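Lectin (PDB 5T1X) probably binds mannose-containing glycans, as a lectin of taro related to the snowdrop lectin GNA. Local coordinates at residues 7-12 against 56-61; 19-24 against 88-93. All blocks are in the same frame, centred on the assembly; numbering follows the deposited sequence. Where two conformers were deposited one is given.

Contact 1: residues 7-12 against 56-61; sequences NLLFSG and CFLRLN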
loop_
_atom_site.group_PDB
_atom_site.type_symbol
_atom_site.label_atom_id
_atom_site.label_comp_id
_atom_site.label_asym_id
_atom_site.label_seq_id
_atom_site.Cartn_x
_atom_site.Cartn_y
_atom_site.Cartn_z
ATOM N N ASN B 7 -7.758 2.094 4.029
ATOM C CA ASN B 7 -7.259 2.372 2.675
ATOM C C ASN B 7 -6.427 1.231 2.057
ATOM O O ASN B 7 -5.841 1.437 0.993
ATOM C CB ASN B 7 -6.413 3.656 2.696
ATOM C CG ASN B 7 -5.187 3.562 3.586
ATOM O OD1 ASN B 7 -5.136 2.780 4.553
ATOM N ND2 ASN B 7 -4.168 4.361 3.294
ATOM N N LEU B 8 -6.363 0.049 2.713
ATOM C CA LEU B 8 -5.544 -1.062 2.214
ATOM C C LEU B 8 -6.313 -2.351 2.060
ATOM O O LEU B 8 -7.237 -2.617 2.827
ATOM C CB LEU B 8 -4.387 -1.353 3.200
ATOM C CG LEU B 8 -3.559 -0.187 3.746
ATOM C CD1 LEU B 8 -2.634 -0.675 4.843
ATOM C CD2 LEU B 8 -2.753 0.500 2.645
ATOM N N LEU B 9 -5.854 -3.199 1.135
ATOM C CA LEU B 9 -6.349 -4.553 0.952
ATOM C C LEU B 9 -5.145 -5.444 0.675
ATOM O O LEU B 9 -4.548 -5.348 -0.392
ATOM C CB LEU B 9 -7.423 -4.657 -0.158
ATOM C CG LEU B 9 -8.248 -5.954 -0.122
ATOM C CD1 LEU B 9 -9.251 -5.927 1.007
ATOM C CD2 LEU B 9 -8.963 -6.186 -1.434
ATOM N N PHE B 10 -4.735 -6.239 1.672
ATOM C CA PHE B 10 -3.594 -7.131 1.516
ATOM C C PHE B 10 -4.040 -8.426 0.861
ATOM O O PHE B 10 -5.233 -8.774 0.929
ATOM C CB PHE B 10 -2.941 -7.427 2.880
ATOM C CG PHE B 10 -2.286 -6.232 3.513
ATOM C CD1 PHE B 10 -1.000 -5.849 3.149
ATOM C CD2 PHE B 10 -2.958 -5.477 4.475
ATOM C CE1 PHE B 10 -0.392 -4.730 3.734
ATOM C CE2 PHE B 10 -2.349 -4.358 5.055
ATOM C CZ PHE B 10 -1.072 -3.990 4.678
ATOM N N SER B 11 -3.093 -9.145 0.229
ATOM C CA SER B 11 -3.352 -10.468 -0.347
ATOM C C SER B 11 -4.104 -11.346 0.660
ATOM O O SER B 11 -3.697 -11.433 1.826
ATOM C CB SER B 11 -2.031 -11.152 -0.709
ATOM O OG SER B 11 -1.378 -10.490 -1.779
ATOM N N GLY B 12 -5.190 -11.961 0.215
ATOM C CA GLY B 12 -5.975 -12.838 1.077
ATOM C C GLY B 12 -7.189 -12.171 1.691
ATOM O O GLY B 12 -8.152 -12.860 2.013
ATOM N N CYS B 56 -21.043 -11.745 -5.139
ATOM C CA CYS B 56 -19.663 -11.627 -5.601
ATOM C C CYS B 56 -18.759 -11.102 -4.506
ATOM O O CYS B 56 -19.220 -10.366 -3.628
ATOM C CB CYS B 56 -19.595 -10.734 -6.837
ATOM S SG CYS B 56 -20.670 -11.276 -8.192
ATOM N N PHE B 57 -17.472 -11.419 -4.604
ATOM C CA PHE B 57 -16.483 -10.908 -3.677
ATOM C C PHE B 57 -15.231 -10.560 -4.443
ATOM O O PHE B 57 -14.979 -11.126 -5.509
ATOM C CB PHE B 57 -16.195 -11.926 -2.565
ATOM C CG PHE B 57 -15.577 -13.232 -3.012
ATOM C CD1 PHE B 57 -14.194 -13.396 -3.032
ATOM C CD2 PHE B 57 -16.375 -14.306 -3.387
ATOM C CE1 PHE B 57 -13.625 -14.601 -3.439
ATOM C CE2 PHE B 57 -15.802 -15.518 -3.784
ATOM C CZ PHE B 57 -14.433 -15.656 -3.803
ATOM N N LEU B 58 -14.425 -9.684 -3.856
ATOM C CA LEU B 58 -13.151 -9.222 -4.389
ATOM C C LEU B 58 -12.025 -9.802 -3.554
ATOM O O LEU B 58 -12.078 -9.743 -2.328
ATOM C CB LEU B 58 -13.115 -7.686 -4.321
ATOM C CG LEU B 58 -11.861 -7.019 -4.866
ATOM C CD1 LEU B 58 -11.910 -6.940 -6.387
ATOM C CD2 LEU B 58 -11.705 -5.618 -4.306
ATOM N N ARG B 59 -10.979 -10.307 -4.203
ATOM C CA ARG B 59 -9.839 -10.836 -3.458
ATOM C C ARG B 59 -8.556 -10.637 -4.242
ATOM O O ARG B 59 -8.510 -10.960 -5.422
ATOM C CB ARG B 59 -10.036 -12.328 -3.142
ATOM C CG ARG B 59 -8.935 -12.946 -2.259
ATOM C CD ARG B 59 -9.160 -14.440 -2.092
ATOM N NE ARG B 59 -8.107 -15.086 -1.302
ATOM C CZ ARG B 59 -6.973 -15.580 -1.804
ATOM N NH1 ARG B 59 -6.716 -15.484 -3.104
ATOM N NH2 ARG B 59 -6.096 -16.177 -1.014
ATOM N N LEU B 60 -7.522 -10.106 -3.578
ATOM C CA LEU B 60 -6.197 -9.961 -4.162
ATOM C C LEU B 60 -5.415 -11.222 -3.816
ATOM O O LEU B 60 -5.373 -11.605 -2.637
ATOM C CB LEU B 60 -5.526 -8.706 -3.592
ATOM C CG LEU B 60 -4.072 -8.431 -4.007
ATOM C CD1 LEU B 60 -3.921 -8.260 -5.543
ATOM C CD2 LEU B 60 -3.545 -7.230 -3.254
ATOM N N ASN B 61 -4.802 -11.881 -4.815
ATOM C CA ASN B 61 -4.075 -13.111 -4.507
ATOM C C ASN B 61 -2.580 -12.842 -4.208
ATOM O O ASN B 61 -2.161 -11.682 -4.088
ATOM C CB ASN B 61 -4.261 -14.172 -5.603
ATOM C CG ASN B 61 -3.554 -13.921 -6.910
ATOM O OD1 ASN B 61 -2.692 -13.042 -7.037
ATOM N ND2 ASN B 61 -3.884 -14.725 -7.909
HETATM O O HOH W 1 -7.232 -9.159 -0.941
HETATM O O HOH W 2 -8.490 -15.400 1.429
#

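Contact 2: residues 19-24 against 88-93; sequences GRLTAK and YVLILR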
loop_
_atom_site.group_PDB
_atom_site.type_symbol
_atom_site.label_atom_id
_atom_site.label_comp_id
_atom_site.label_asym_id
_atom_site.label_seq_id
_atom_site.Cartn_x
_atom_site.Cartn_y
_atom_site.Cartn_z
ATOM N N GLY B 19 -18.783 -3.764 0.990
ATOM C CA GLY B 19 -17.552 -3.562 1.750
ATOM C C GLY B 19 -16.634 -2.681 0.924
ATOM O O GLY B 19 -16.679 -2.735 -0.313
ATOM N N ARG B 20 -15.830 -1.826 1.571
ATOM C CA ARG B 20 -15.051 -0.867 0.793
ATOM C C ARG B 20 -13.751 -0.410 1.420
ATOM O O ARG B 20 -13.555 -0.517 2.636
ATOM C CB ARG B 20 -15.918 0.399 0.580
ATOM C CG ARG B 20 -16.220 1.194 1.874
ATOM C CD ARG B 20 -17.391 2.133 1.713
ATOM N NE ARG B 20 -18.626 1.362 1.555
ATOM C CZ ARG B 20 -19.687 1.768 0.871
ATOM N NH1 ARG B 20 -19.700 2.961 0.292
ATOM N NH2 ARG B 20 -20.750 0.985 0.768
ATOM N N LEU B 21 -12.901 0.188 0.570
ATOM C CA LEU B 21 -11.731 0.946 0.982
ATOM C C LEU B 21 -12.119 2.406 0.936
ATOM O O LEU B 21 -12.926 2.804 0.082
ATOM C CB LEU B 21 -10.495 0.693 0.088
ATOM C CG LEU B 21 -10.053 -0.752 -0.131
ATOM C CD1 LEU B 21 -8.751 -0.787 -0.877
ATOM C CD2 LEU B 21 -9.925 -1.510 1.197
ATOM N N THR B 22 -11.594 3.205 1.869
ATOM C CA THR B 22 -11.869 4.639 1.926
ATOM C C THR B 22 -10.568 5.386 2.170
ATOM O O THR B 22 -9.707 4.907 2.909
ATOM C CB THR B 22 -12.912 4.990 3.012
ATOM O OG1 THR B 22 -12.436 4.553 4.291
ATOM C CG2 THR B 22 -14.286 4.369 2.751
ATOM N N ALA B 23 -10.419 6.548 1.525
ATOM C CA ALA B 23 -9.268 7.447 1.701
ATOM C C ALA B 23 -9.712 8.838 1.339
ATOM O O ALA B 23 -10.116 9.059 0.198
ATOM C CB ALA B 23 -8.085 7.016 0.844
ATOM N N LYS B 24 -9.688 9.774 2.312
ATOM C CA LYS B 24 -10.162 11.143 2.096
ATOM C C LYS B 24 -11.620 11.049 1.600
ATOM O O LYS B 24 -12.415 10.368 2.257
ATOM C CB LYS B 24 -9.224 11.935 1.152
ATOM C CG LYS B 24 -7.859 12.245 1.797
ATOM C CD LYS B 24 -6.757 12.578 0.785
ATOM C CE LYS B 24 -6.986 13.855 0.016
ATOM N NZ LYS B 24 -6.004 14.022 -1.089
ATOM N N TYR B 88 1.219 -9.059 -1.571
ATOM C CA TYR B 88 0.811 -7.865 -2.335
ATOM C C TYR B 88 -0.121 -6.985 -1.523
ATOM O O TYR B 88 -0.714 -7.439 -0.543
ATOM C CB TYR B 88 0.127 -8.278 -3.662
ATOM C CG TYR B 88 1.110 -8.845 -4.668
ATOM C CD1 TYR B 88 1.575 -8.076 -5.726
ATOM C CD2 TYR B 88 1.645 -10.123 -4.509
ATOM C CE1 TYR B 88 2.515 -8.579 -6.632
ATOM C CE2 TYR B 88 2.610 -10.625 -5.389
ATOM C CZ TYR B 88 3.031 -9.852 -6.456
ATOM O OH TYR B 88 3.994 -10.327 -7.317
ATOM N N VAL B 89 -0.247 -5.711 -1.927
ATOM C CA VAL B 89 -1.165 -4.796 -1.268
ATOM C C VAL B 89 -1.828 -3.917 -2.326
ATOM O O VAL B 89 -1.168 -3.465 -3.256
ATOM C CB VAL B 89 -0.485 -3.954 -0.143
ATOM C CG1 VAL B 89 0.582 -3.013 -0.707
ATOM C CG2 VAL B 89 -1.517 -3.172 0.682
ATOM N N LEU B 90 -3.134 -3.723 -2.191
ATOM C CA LEU B 90 -3.900 -2.788 -3.007
ATOM C C LEU B 90 -4.090 -1.567 -2.141
ATOM O O LEU B 90 -4.607 -1.698 -1.024
ATOM C CB LEU B 90 -5.260 -3.408 -3.417
ATOM C CG LEU B 90 -6.296 -2.449 -4.034
ATOM C CD1 LEU B 90 -5.915 -2.019 -5.437
ATOM C CD2 LEU B 90 -7.672 -3.111 -4.072
ATOM N N ILE B 91 -3.636 -0.394 -2.612
ATOM C CA ILE B 91 -3.779 0.833 -1.849
ATOM C C ILE B 91 -4.727 1.777 -2.563
ATOM O O ILE B 91 -4.487 2.115 -3.720
ATOM C CB ILE B 91 -2.416 1.549 -1.587
ATOM C CG1 ILE B 91 -1.346 0.587 -0.985
ATOM C CG2 ILE B 91 -2.615 2.802 -0.694
ATOM C CD1 ILE B 91 0.052 1.209 -0.831
ATOM N N LEU B 92 -5.759 2.250 -1.853
ATOM C CA LEU B 92 -6.588 3.338 -2.354
ATOM C C LEU B 92 -5.856 4.567 -1.870
ATOM O O LEU B 92 -5.914 4.899 -0.678
ATOM C CB LEU B 92 -8.054 3.268 -1.870
ATOM C CG LEU B 92 -8.949 4.443 -2.338
ATOM C CD1 LEU B 92 -9.102 4.479 -3.862
ATOM C CD2 LEU B 92 -10.301 4.421 -1.639
ATOM N N ARG B 93 -5.044 5.147 -2.746
ATOM C CA ARG B 93 -4.163 6.255 -2.391
ATOM C C ARG B 93 -4.901 7.544 -2.090
ATOM O O ARG B 93 -6.020 7.755 -2.557
ATOM C CB ARG B 93 -3.155 6.486 -3.526
ATOM C CG ARG B 93 -2.271 5.251 -3.651
ATOM C CD ARG B 93 -1.187 5.280 -4.699
ATOM N NE ARG B 93 -1.147 6.333 -5.583
ATOM C CZ ARG B 93 -0.268 6.534 -6.615
ATOM N NH1 ARG B 93 0.677 5.652 -6.881
ATOM N NH2 ARG B 93 -0.369 7.622 -7.364
#

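Contact 1: residues 7-12 against 56-61
The backbones of S11 and L60 lie 4.8 Å apart, CA to CA, where strand 8-10 runs out beside the end of strand 57-60; the strands belong to different sheets, their axes 70° apart. One direct backbone hydrogen bond joins the two segments, G12 N to L60 O (2.9 Å), with the donor nearly in line with the carbonyl. The same oxygen also receives a CA-H...O contact from S11. A water bridges F10 O, to which it donates, and L60 N, from which it accepts. S11 OG, set anti to its carbonyl carbon (chi1 -68°), donates to N61 O at 2.7 Å from 50° above that carbonyl plane, and accepts a hydrogen bond from Y88 N. Beside these polar bonds, L9 CD2 touches L58 CD2 at 4.0 Å as the two side chains cross obliquely, and L60 CD2 lies against L9 O. R59, extended from CG to NE, brings its guanidinium beside G12, with G12 N over one face, and a second water in the plane at its edge links R59 NE to G12 O. The contact thus ties two sheets of a probable beta-prism II fold: L9 also packs on L15 of strand 14-16, and L58 on L66 and I68 of strand 66-69.

Contact 2: residues 19-24 against 88-93
L21 lays its CB against CB of L92 at 4.1 Å, while its CD1 reaches CD2 of L90 at the same distance, the L21 and L90 side chains slanting across one another. This is interior packing between two sheets of what, in a GNA-related lectin, is probably a beta-prism II domain: strand 19-23 is an outermost strand of one sheet, strand 89-92 the central strand of another, and their axes stand 7.4 Å apart at 55°. The joint is apolar, made by side chains that leave both backbones toward each other. With CG anti to the backbone N (chi1 178°), L92 brings CG to within 4.2 Å of A23 CB. The CD2 branch of L92 lies over the L21 peptide, near both the carbonyl carbon and its oxygen, and also approaches T22 CA. L21 and L92 bury more surface here than the other residues of the two segments. Their neighbours widen the apolar layer: F4 packs on L21, L28 of strand 26-30 on L90, and H26 on L92. Beyond the strand ends the surroundings turn polar, with R93 salt-bridged to D95 and K24 NZ bonded to D94 O. Small enough to come close to the opposing backbone, A23 sets its CB 3.4 Å from L92 O.

How the contacts relate
Contacts 1 and 2 have centres about 10 Å apart and meet through strands 8-10 and 89-92, antiparallel neighbours in one sheet. Two probable backbone hydrogen bonds join them there, L90 N to L9 O at 2.8 Å and L92 N to N7 O at 3.0 Å. From this shared sheet, contact 1 reaches the sheet of strand 57-60 and contact 2 that of strand 19-23, so together they connect all three sheets of the chain. The L21 side chain also packs on the backbone of strand 8-10, its CD2 lying 3.3 Å from L8 O, and N7 CB lies 3.5 Å from T22 O. The other chain lies against the shared sheet, its V86 on L8 and its A84 on I91.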